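Local atomic coordinates of PA14 domain-containing protein (Clostridium clariflavum, PDB entry 6QDI), a protein that probably senses biomass polysaccharides outside the cell through tandem calcium-binding PA14 domains, as part of a membrane-anchored RsgI-like anti-sigma factor. Residues K52-L56 with L98-Y104; E160-E164 with P188-N193; E164-T168 with L263-T267. All blocks are in the same frame, centred on the assembly; numbering follows the deposited sequence.

Contact 1: K52-L56 with L98-Y104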
loop_
_atom_site.group_PDB
_atom_site.type_symbol
_atom_site.label_atom_id
_atom_site.label_comp_id
_atom_site.label_asym_id
_atom_site.label_seq_id
_atom_site.Cartn_x
_atom_site.Cartn_y
_atom_site.Cartn_z
ATOM N N LYS A 52 -21.713 -4.883 1.146
ATOM C CA LYS A 52 -22.827 -5.469 0.389
ATOM C C LYS A 52 -23.530 -4.401 -0.413
ATOM O O LYS A 52 -23.504 -3.223 -0.034
ATOM C CB LYS A 52 -23.837 -6.106 1.315
ATOM C CG LYS A 52 -23.264 -7.104 2.278
ATOM C CD LYS A 52 -22.943 -8.424 1.638
ATOM C CE LYS A 52 -22.788 -9.508 2.733
ATOM N NZ LYS A 52 -22.467 -10.825 2.154
ATOM N N ILE A 53 -24.126 -4.845 -1.510
ATOM C CA ILE A 53 -24.938 -3.990 -2.390
ATOM C C ILE A 53 -26.317 -4.620 -2.562
ATOM O O ILE A 53 -26.417 -5.838 -2.708
ATOM C CB ILE A 53 -24.236 -3.726 -3.741
ATOM C CG1 ILE A 53 -25.014 -2.734 -4.594
ATOM C CG2 ILE A 53 -23.990 -4.996 -4.497
ATOM C CD1 ILE A 53 -24.227 -2.250 -5.797
ATOM N N ARG A 54 -27.344 -3.760 -2.529
ATOM C CA ARG A 54 -28.751 -4.183 -2.599
ATOM C C ARG A 54 -29.431 -3.512 -3.783
ATOM O O ARG A 54 -29.809 -2.351 -3.676
ATOM C CB ARG A 54 -29.504 -3.792 -1.319
ATOM C CG ARG A 54 -31.001 -4.086 -1.376
ATOM C CD ARG A 54 -31.692 -3.707 -0.084
ATOM N NE ARG A 54 -31.644 -2.281 0.194
ATOM C CZ ARG A 54 -31.958 -1.318 -0.664
ATOM N NH1 ARG A 54 -32.224 -1.590 -1.946
ATOM N NH2 ARG A 54 -31.909 -0.058 -0.256
ATOM N N PRO A 55 -29.629 -4.222 -4.902
ATOM C CA PRO A 55 -30.362 -3.616 -6.003
ATOM C C PRO A 55 -31.857 -3.577 -5.724
ATOM O O PRO A 55 -32.372 -4.409 -4.982
ATOM C CB PRO A 55 -30.105 -4.565 -7.167
ATOM C CG PRO A 55 -29.886 -5.885 -6.499
ATOM C CD PRO A 55 -29.189 -5.587 -5.210
ATOM N N LEU A 56 -32.528 -2.638 -6.367
ATOM C CA LEU A 56 -33.954 -2.477 -6.191
ATOM C C LEU A 56 -34.746 -3.404 -7.118
ATOM O O LEU A 56 -35.914 -3.663 -6.826
ATOM C CB LEU A 56 -34.392 -1.014 -6.446
ATOM C CG LEU A 56 -34.253 -0.015 -5.304
ATOM C CD1 LEU A 56 -32.817 0.141 -4.868
ATOM C CD2 LEU A 56 -34.843 1.332 -5.676
ATOM N N LEU A 98 -29.047 -9.318 -11.308
ATOM C CA LEU A 98 -29.252 -9.319 -9.868
ATOM C C LEU A 98 -30.749 -9.388 -9.581
ATOM O O LEU A 98 -31.560 -8.990 -10.424
ATOM C CB LEU A 98 -28.623 -8.104 -9.209
ATOM C CG LEU A 98 -27.134 -7.850 -9.498
ATOM C CD1 LEU A 98 -26.727 -6.506 -8.942
ATOM C CD2 LEU A 98 -26.283 -8.925 -8.876
ATOM N N GLU A 99 -31.077 -9.887 -8.395
ATOM C CA GLU A 99 -32.441 -10.010 -7.928
ATOM C C GLU A 99 -32.807 -8.899 -6.949
ATOM O O GLU A 99 -32.060 -8.561 -6.018
ATOM C CB GLU A 99 -32.621 -11.352 -7.206
ATOM C CG GLU A 99 -32.433 -12.572 -8.088
ATOM C CD GLU A 99 -32.791 -13.888 -7.384
ATOM O OE1 GLU A 99 -33.914 -14.213 -7.317
ATOM O OE2 GLU A 99 -31.783 -14.524 -6.957
ATOM N N ALA A 100 -34.030 -8.409 -7.103
ATOM C CA ALA A 100 -34.543 -7.377 -6.256
ATOM C C ALA A 100 -34.434 -7.644 -4.782
ATOM O O ALA A 100 -34.849 -8.696 -4.322
ATOM C CB ALA A 100 -35.993 -7.143 -6.615
ATOM N N GLY A 101 -33.872 -6.704 -4.032
ATOM C CA GLY A 101 -33.821 -6.782 -2.601
ATOM C C GLY A 101 -32.802 -7.702 -1.988
ATOM O O GLY A 101 -32.640 -7.724 -0.762
ATOM N N LYS A 102 -32.078 -8.439 -2.819
ATOM C CA LYS A 102 -31.090 -9.392 -2.320
ATOM C C LYS A 102 -29.751 -8.678 -2.050
ATOM O O LYS A 102 -29.374 -7.748 -2.774
ATOM C CB LYS A 102 -30.912 -10.515 -3.351
ATOM C CG LYS A 102 -29.982 -11.638 -2.930
ATOM C CD LYS A 102 -30.064 -12.856 -3.842
ATOM C CE LYS A 102 -29.642 -14.116 -3.100
ATOM N NZ LYS A 102 -29.202 -15.180 -4.036
ATOM N N LEU A 103 -29.081 -9.075 -0.970
ATOM C CA LEU A 103 -27.775 -8.513 -0.647
ATOM C C LEU A 103 -26.687 -9.297 -1.352
ATOM O O LEU A 103 -26.618 -10.532 -1.226
ATOM C CB LEU A 103 -27.492 -8.590 0.847
ATOM C CG LEU A 103 -28.319 -7.666 1.706
ATOM C CD1 LEU A 103 -28.236 -8.079 3.173
ATOM C CD2 LEU A 103 -27.852 -6.239 1.518
ATOM N N TYR A 104 -25.809 -8.591 -2.032
ATOM C CA TYR A 104 -24.699 -9.186 -2.734
ATOM C C TYR A 104 -23.385 -8.631 -2.234
ATOM O O TYR A 104 -23.279 -7.466 -1.900
ATOM C CB TYR A 104 -24.791 -8.900 -4.210
ATOM C CG TYR A 104 -25.992 -9.534 -4.875
ATOM C CD1 TYR A 104 -25.926 -10.850 -5.352
ATOM C CD2 TYR A 104 -27.171 -8.840 -5.074
ATOM C CE1 TYR A 104 -26.998 -11.463 -5.971
ATOM C CE2 TYR A 104 -28.252 -9.437 -5.713
ATOM C CZ TYR A 104 -28.159 -10.748 -6.165
ATOM O OH TYR A 104 -29.244 -11.342 -6.791
HETATM O O HOH W 1 -25.009 -11.588 1.180
#
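The arched connection that carries the first PA14 sandwich from strand 93-98 in one sheet to strand 104-113 in the other is tied to the end of strand 44-53, where Tyr104 meets Ile53. The two make an antiparallel hydrogen-bonded pair: Ile53 N gives to Tyr104 O at 2.8 Å, and Tyr104 N returns the bond to Ile53 O at 2.9 Å. Pro55 has no N-H with which to continue the ladder, yet its carbonyl makes a further tie, Pro55 O accepting from Gly101 N at 2.9 Å. Gly101 is the third residue of a type II turn from Glu99 to Lys102, where its positive phi (77°) suits glycine.

Between these ties the proline ring is wedged. Pro55 CD lies at the edge of the Tyr104 ring, 3.8 Å from CD2, while Pro55 CG rests 3.7 Å from Leu98 CB. Leu98 CD2 then sits 3.6 Å above the centre of one Tyr104 face, and Lys102 CG lies over the opposite face toward its rim. With CG anti to its carbonyl carbon (chi1 -65°), the tyrosine reaches back over its own connection, and Tyr104 OH accepts from Glu99 N at 2.8 Å. A hydroxyl holding the backbone N-H five residues earlier, at an arch between sheets, fits the tyrosine corner of beta sandwiches.

Contact 2: E160-E164 with P188-N193. With CA (calcium ion), chain F.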
loop_
_atom_site.group_PDB
_atom_site.type_symbol
_atom_site.label_atom_id
_atom_site.label_comp_id
_atom_site.label_asym_id
_atom_site.label_seq_id
_atom_site.Cartn_x
_atom_site.Cartn_y
_atom_site.Cartn_z
ATOM N N GLU A 160 16.252 9.604 5.303
ATOM C CA GLU A 160 16.795 10.723 4.529
ATOM C C GLU A 160 16.449 10.387 3.075
ATOM O O GLU A 160 16.824 9.316 2.576
ATOM C CB GLU A 160 18.315 10.837 4.709
ATOM C CG GLU A 160 18.732 11.160 6.118
ATOM C CD GLU A 160 20.200 10.833 6.342
ATOM O OE1 GLU A 160 20.518 9.690 6.699
ATOM O OE2 GLU A 160 21.032 11.715 6.052
ATOM N N TYR A 161 15.710 11.299 2.407
ATOM C CA TYR A 161 15.321 11.126 0.997
ATOM C C TYR A 161 16.190 12.022 0.122
ATOM O O TYR A 161 16.332 13.205 0.411
ATOM C CB TYR A 161 13.858 11.465 0.790
ATOM C CG TYR A 161 12.826 10.621 1.527
ATOM C CD1 TYR A 161 13.102 9.351 2.009
ATOM C CD2 TYR A 161 11.538 11.081 1.710
ATOM C CE1 TYR A 161 12.156 8.576 2.664
ATOM C CE2 TYR A 161 10.580 10.334 2.358
ATOM C CZ TYR A 161 10.874 9.073 2.854
ATOM O OH TYR A 161 9.897 8.375 3.484
ATOM N N PHE A 162 16.739 11.407 -0.926
ATOM C CA PHE A 162 17.692 12.038 -1.846
ATOM C C PHE A 162 17.136 12.112 -3.251
ATOM O O PHE A 162 16.506 11.160 -3.749
ATOM C CB PHE A 162 18.967 11.198 -1.873
ATOM C CG PHE A 162 19.683 11.163 -0.530
ATOM C CD1 PHE A 162 20.562 12.183 -0.167
ATOM C CD2 PHE A 162 19.497 10.107 0.339
ATOM C CE1 PHE A 162 21.237 12.149 1.052
ATOM C CE2 PHE A 162 20.180 10.059 1.549
ATOM C CZ PHE A 162 21.039 11.081 1.904
ATOM N N ASP A 163 17.373 13.258 -3.900
ATOM C CA ASP A 163 16.858 13.486 -5.245
ATOM C C ASP A 163 17.664 12.811 -6.330
ATOM O O ASP A 163 17.185 12.651 -7.454
ATOM C CB ASP A 163 16.786 14.996 -5.528
ATOM C CG ASP A 163 15.432 15.514 -5.976
ATOM O OD1 ASP A 163 14.469 14.746 -6.062
ATOM O OD2 ASP A 163 15.346 16.750 -6.204
ATOM N N GLU A 164 18.897 12.430 -6.040
ATOM C CA GLU A 164 19.691 11.610 -6.954
ATOM C C GLU A 164 19.646 10.167 -6.481
ATOM O O GLU A 164 19.368 9.903 -5.305
ATOM C CB GLU A 164 21.149 12.096 -6.991
ATOM C CG GLU A 164 21.292 13.483 -7.570
ATOM C CD GLU A 164 21.221 13.503 -9.081
ATOM O OE1 GLU A 164 21.652 12.552 -9.778
ATOM O OE2 GLU A 164 20.753 14.538 -9.591
ATOM N N PRO A 188 9.256 9.236 -2.965
ATOM C CA PRO A 188 8.838 9.036 -1.570
ATOM C C PRO A 188 8.148 10.225 -0.932
ATOM O O PRO A 188 7.549 10.061 0.131
ATOM C CB PRO A 188 10.184 8.688 -0.862
ATOM C CG PRO A 188 11.009 8.091 -1.954
ATOM C CD PRO A 188 10.700 8.987 -3.133
ATOM N N SER A 189 8.258 11.387 -1.569
ATOM C CA SER A 189 7.642 12.615 -1.101
ATOM C C SER A 189 7.531 13.505 -2.309
ATOM O O SER A 189 8.320 13.367 -3.256
ATOM C CB SER A 189 8.512 13.302 -0.040
ATOM O OG SER A 189 7.967 14.545 0.277
ATOM N N LYS A 190 6.614 14.462 -2.278
ATOM C CA LYS A 190 6.593 15.499 -3.312
ATOM C C LYS A 190 7.840 16.356 -3.283
ATOM O O LYS A 190 8.076 17.071 -4.251
ATOM C CB LYS A 190 5.337 16.377 -3.228
ATOM C CG LYS A 190 4.076 15.654 -3.658
ATOM C CD LYS A 190 2.861 16.506 -3.407
ATOM C CE LYS A 190 1.570 15.786 -3.731
ATOM N NZ LYS A 190 1.118 16.050 -5.094
ATOM N N SER A 191 8.635 16.322 -2.207
ATOM C CA SER A 191 9.909 17.024 -2.203
ATOM C C SER A 191 10.959 16.391 -3.105
ATOM O O SER A 191 11.994 16.982 -3.353
ATOM C CB SER A 191 10.456 17.106 -0.776
ATOM O OG SER A 191 10.774 15.820 -0.287
ATOM N N ILE A 192 10.682 15.179 -3.606
ATOM C CA ILE A 192 11.576 14.397 -4.469
ATOM C C ILE A 192 11.005 14.404 -5.871
ATOM O O ILE A 192 9.870 13.988 -6.104
ATOM C CB ILE A 192 11.767 12.976 -3.916
ATOM C CG1 ILE A 192 12.381 13.032 -2.512
ATOM C CG2 ILE A 192 12.563 12.098 -4.847
ATOM C CD1 ILE A 192 13.861 13.417 -2.467
ATOM N N ASN A 193 11.789 14.882 -6.826
ATOM C CA ASN A 193 11.354 14.955 -8.207
ATOM C C ASN A 193 10.870 13.584 -8.706
ATOM O O ASN A 193 11.478 12.540 -8.412
ATOM C CB ASN A 193 12.474 15.460 -9.092
ATOM C CG ASN A 193 11.979 15.842 -10.466
ATOM O OD1 ASN A 193 11.068 16.631 -10.622
ATOM N ND2 ASN A 193 12.546 15.236 -11.442
HETATM CA CA CA F . 15.906 12.290 -9.369
HETATM O O HOH W 2 14.161 12.635 -7.819
HETATM O O HOH W 3 13.066 17.986 -5.811
HETATM O O HOH W 4 16.283 14.666 -9.440
HETATM O O HOH W 5 17.865 12.001 -10.635
#
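Asp163 and Asn193 meet beside a calcium site of the second PA14 domain, where the end of strand 157-162 faces the loop leading to strand 198-207. In the first shell, Asp163 binds the calcium ion through its backbone, with Asp163 O 2.3 Å from the metal; Asp195 OD2 and Lys197 O are further ligands, and three waters join them. The carboxylate of Asp163 acts one shell out. Its OD1 accepts from Asn193 N at 2.8 Å through the syn lone pair, and also takes a hydrogen bond from a water, 2.8 Å from Asp163 OD1, that is itself a calcium ligand. Bound to the metal, that water is probably a strengthened donor, and it also donates to Asn193 O. A second water links Asp163 OD2 to Ser191 O. The aspartate's chi1 of -126° is not a staggered value, consistent with a carboxylate drawn over by these bonds.

Behind this polar layer lies an apolar one. Ile192 CD1 packs 3.8 Å from Tyr161 CB and against the Phe162 carbonyl group, while Pro188 CB makes a CH-pi contact 3.7 Å from the centroid of the Tyr161 ring, over its face and 12° off the normal. The phenol end of Tyr161 goes on to Asp176 and to Arg40 of the first PA14 domain, and Lys190 forms a salt bridge with Glu43 of that domain, so the loop also lies at the interdomain boundary. The loop holds its own shape by a type I turn from Ser189 to Ile192. Ser189 OG, like Ser191 OG, is hydrogen-bonded to Glu172, and it also closes an ST turn in which Ser191 N donates to Ser189 OG at 3.1 Å.

Contact 3: E164-T168 with L263-T267. With CA (calcium ion), chain E.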
loop_
_atom_site.group_PDB
_atom_site.type_symbol
_atom_site.label_atom_id
_atom_site.label_comp_id
_atom_site.label_asym_id
_atom_site.label_seq_id
_atom_site.Cartn_x
_atom_site.Cartn_y
_atom_site.Cartn_z
ATOM N N GLU A 164 18.897 12.430 -6.040
ATOM C CA GLU A 164 19.691 11.610 -6.954
ATOM C C GLU A 164 19.646 10.167 -6.481
ATOM O O GLU A 164 19.368 9.903 -5.305
ATOM C CB GLU A 164 21.149 12.096 -6.991
ATOM C CG GLU A 164 21.292 13.483 -7.570
ATOM C CD GLU A 164 21.221 13.503 -9.081
ATOM O OE1 GLU A 164 21.652 12.552 -9.778
ATOM O OE2 GLU A 164 20.753 14.538 -9.591
ATOM N N ASP A 165 19.963 9.248 -7.382
ATOM C CA ASP A 165 19.938 7.804 -7.084
ATOM C C ASP A 165 21.140 7.295 -6.313
ATOM O O ASP A 165 21.229 6.106 -6.075
ATOM C CB ASP A 165 19.624 7.018 -8.359
ATOM C CG ASP A 165 20.741 6.954 -9.317
ATOM O OD1 ASP A 165 21.907 7.148 -8.909
ATOM O OD2 ASP A 165 20.495 6.650 -10.512
ATOM N N ASN A 166 22.053 8.196 -5.938
ATOM C CA ASN A 166 23.325 7.824 -5.362
ATOM C C ASN A 166 23.531 8.440 -3.980
ATOM O O ASN A 166 24.672 8.694 -3.585
ATOM C CB ASN A 166 24.480 8.193 -6.296
ATOM C CG ASN A 166 24.645 9.693 -6.439
ATOM O OD1 ASN A 166 23.755 10.436 -6.041
ATOM N ND2 ASN A 166 25.772 10.144 -6.956
ATOM N N LEU A 167 22.452 8.656 -3.231
ATOM C CA LEU A 167 22.527 9.167 -1.859
ATOM C C LEU A 167 23.109 10.571 -1.810
ATOM O O LEU A 167 23.778 10.941 -0.867
ATOM C CB LEU A 167 23.266 8.218 -0.907
ATOM C CG LEU A 167 22.674 6.802 -0.851
ATOM C CD1 LEU A 167 23.568 5.878 -0.022
ATOM C CD2 LEU A 167 21.246 6.753 -0.265
ATOM N N THR A 168 22.762 11.389 -2.809
ATOM C CA THR A 168 23.144 12.821 -2.822
ATOM C C THR A 168 21.932 13.677 -3.176
ATOM O O THR A 168 20.885 13.184 -3.641
ATOM C CB THR A 168 24.319 13.131 -3.775
ATOM O OG1 THR A 168 23.884 12.989 -5.137
ATOM C CG2 THR A 168 25.485 12.216 -3.470
ATOM N N LEU A 263 20.122 1.126 2.757
ATOM C CA LEU A 263 20.242 2.048 1.623
ATOM C C LEU A 263 19.423 1.476 0.473
ATOM O O LEU A 263 19.429 0.278 0.248
ATOM C CB LEU A 263 21.709 2.180 1.174
ATOM C CG LEU A 263 22.743 2.711 2.172
ATOM C CD1 LEU A 263 22.184 3.764 3.111
ATOM C CD2 LEU A 263 23.395 1.625 3.013
ATOM N N TYR A 264 18.731 2.363 -0.232
ATOM C CA TYR A 264 17.810 1.965 -1.285
ATOM C C TYR A 264 17.898 2.918 -2.454
ATOM O O TYR A 264 18.064 4.120 -2.246
ATOM C CB TYR A 264 16.363 1.968 -0.698
ATOM C CG TYR A 264 15.358 1.927 -1.813
ATOM C CD1 TYR A 264 15.161 0.765 -2.567
ATOM C CD2 TYR A 264 14.770 3.086 -2.249
ATOM C CE1 TYR A 264 14.401 0.795 -3.710
ATOM C CE2 TYR A 264 14.033 3.108 -3.406
ATOM C CZ TYR A 264 13.860 1.962 -4.145
ATOM O OH TYR A 264 13.112 2.029 -5.314
ATOM N N ARG A 265 17.716 2.404 -3.683
ATOM C CA ARG A 265 17.605 3.284 -4.828
ATOM C C ARG A 265 16.631 2.751 -5.872
ATOM O O ARG A 265 16.486 1.528 -6.068
ATOM C CB ARG A 265 18.964 3.487 -5.495
ATOM C CG ARG A 265 19.495 2.259 -6.175
ATOM C CD ARG A 265 20.962 2.215 -6.348
ATOM N NE ARG A 265 21.535 3.379 -6.958
ATOM C CZ ARG A 265 22.725 3.379 -7.548
ATOM N NH1 ARG A 265 23.411 2.266 -7.694
ATOM N NH2 ARG A 265 23.192 4.515 -8.024
ATOM N N ASN A 266 16.014 3.708 -6.551
ATOM C CA ASN A 266 15.344 3.454 -7.834
ATOM C C ASN A 266 16.204 4.138 -8.882
ATOM O O ASN A 266 16.546 5.311 -8.742
ATOM C CB ASN A 266 13.933 4.043 -7.862
ATOM C CG ASN A 266 13.133 3.561 -9.069
ATOM O OD1 ASN A 266 13.610 2.741 -9.855
ATOM N ND2 ASN A 266 11.921 4.052 -9.222
ATOM N N THR A 267 16.525 3.417 -9.951
ATOM C CA THR A 267 17.290 3.968 -11.063
ATOM C C THR A 267 16.474 4.103 -12.350
ATOM O O THR A 267 17.007 4.546 -13.359
ATOM C CB THR A 267 18.588 3.180 -11.331
ATOM O OG1 THR A 267 18.271 1.838 -11.698
ATOM C CG2 THR A 267 19.532 3.210 -10.139
HETATM CA CA CA E . 13.306 0.522 -10.786
HETATM O O HOH W 6 19.344 6.392 -12.866
#
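The guanidinium of Arg265 has the backbone carbonyl of Asp165 at its edge, and Thr267 CG2 over one face, 3.7 Å above the plane and displaced toward the rim. The group also enters a cation-pi interaction with Trp237, whose backbone O accepts a hydrogen bond from Arg265 NH1. The Asp165 carboxylate stands almost upright against it, the two planes 86° apart, and its OD1 is met from above the carboxylate plane.

Arg265 grips side-on with two nitrogens. NE donates to Asp165 O at 2.9 Å, a bent bond of 136°, and NH2 adds a weak one to the same oxygen. NH2 also reaches Asp165 OD1 at 3.1 Å, the salt bridge of the contact. The aspartate can offer main-chain and side-chain oxygens to one guanidinium because its CG lies between the backbone N and the carbonyl carbon (chi1 74°). Its other oxygen is held by a water, 2.6 Å from Asp165 OD2, which also donates to Thr267 O. Farther back along the strand, Leu167 CD1 packs 3.9 Å from Leu263 CG in the conformer given, the two side chains at about a right angle, and both leucines touch Trp237.

The loop thus packs against the last residues of strand 257-266. Asn266 points away from the loop, and Asn266 OD1 binds a calcium ion at 2.4 Å, together with Asp221, Asp222, Gly268 and Ala270. Asn266 ND2 donates to Leu269 O, which helps fix the amide's orientation. Thr267 OG1 is hydrogen-bonded to Asp222 OD1. The bent bonds and the out-of-plane approach to OD1 are consistent with a salt bridge of largely electrostatic character, supplemented by the carbonyl that NE and, weakly, NH2 share.

Contacts 2 and 3 belong to the second PA14 domain and share Glu164, so one loop is held from two directions just after strand 157-162. Their centres are about 10 Å apart and they touch, Phe162 CB lying 3.3 Å from Thr168 O. Each carries a ligand of a different calcium ion: Asp163 for contact 2, Asn266 for contact 3. The two contacts thus reach two separate calcium sites of one domain. Contact 1 stands apart in the first PA14 domain, its centre about 47 Å from that of contact 2 and 51 Å from that of contact 3. Its tyrosine corner is a metal-free end of a domain that binds calcium elsewhere, whereas contacts 2 and 3 sit beside metals.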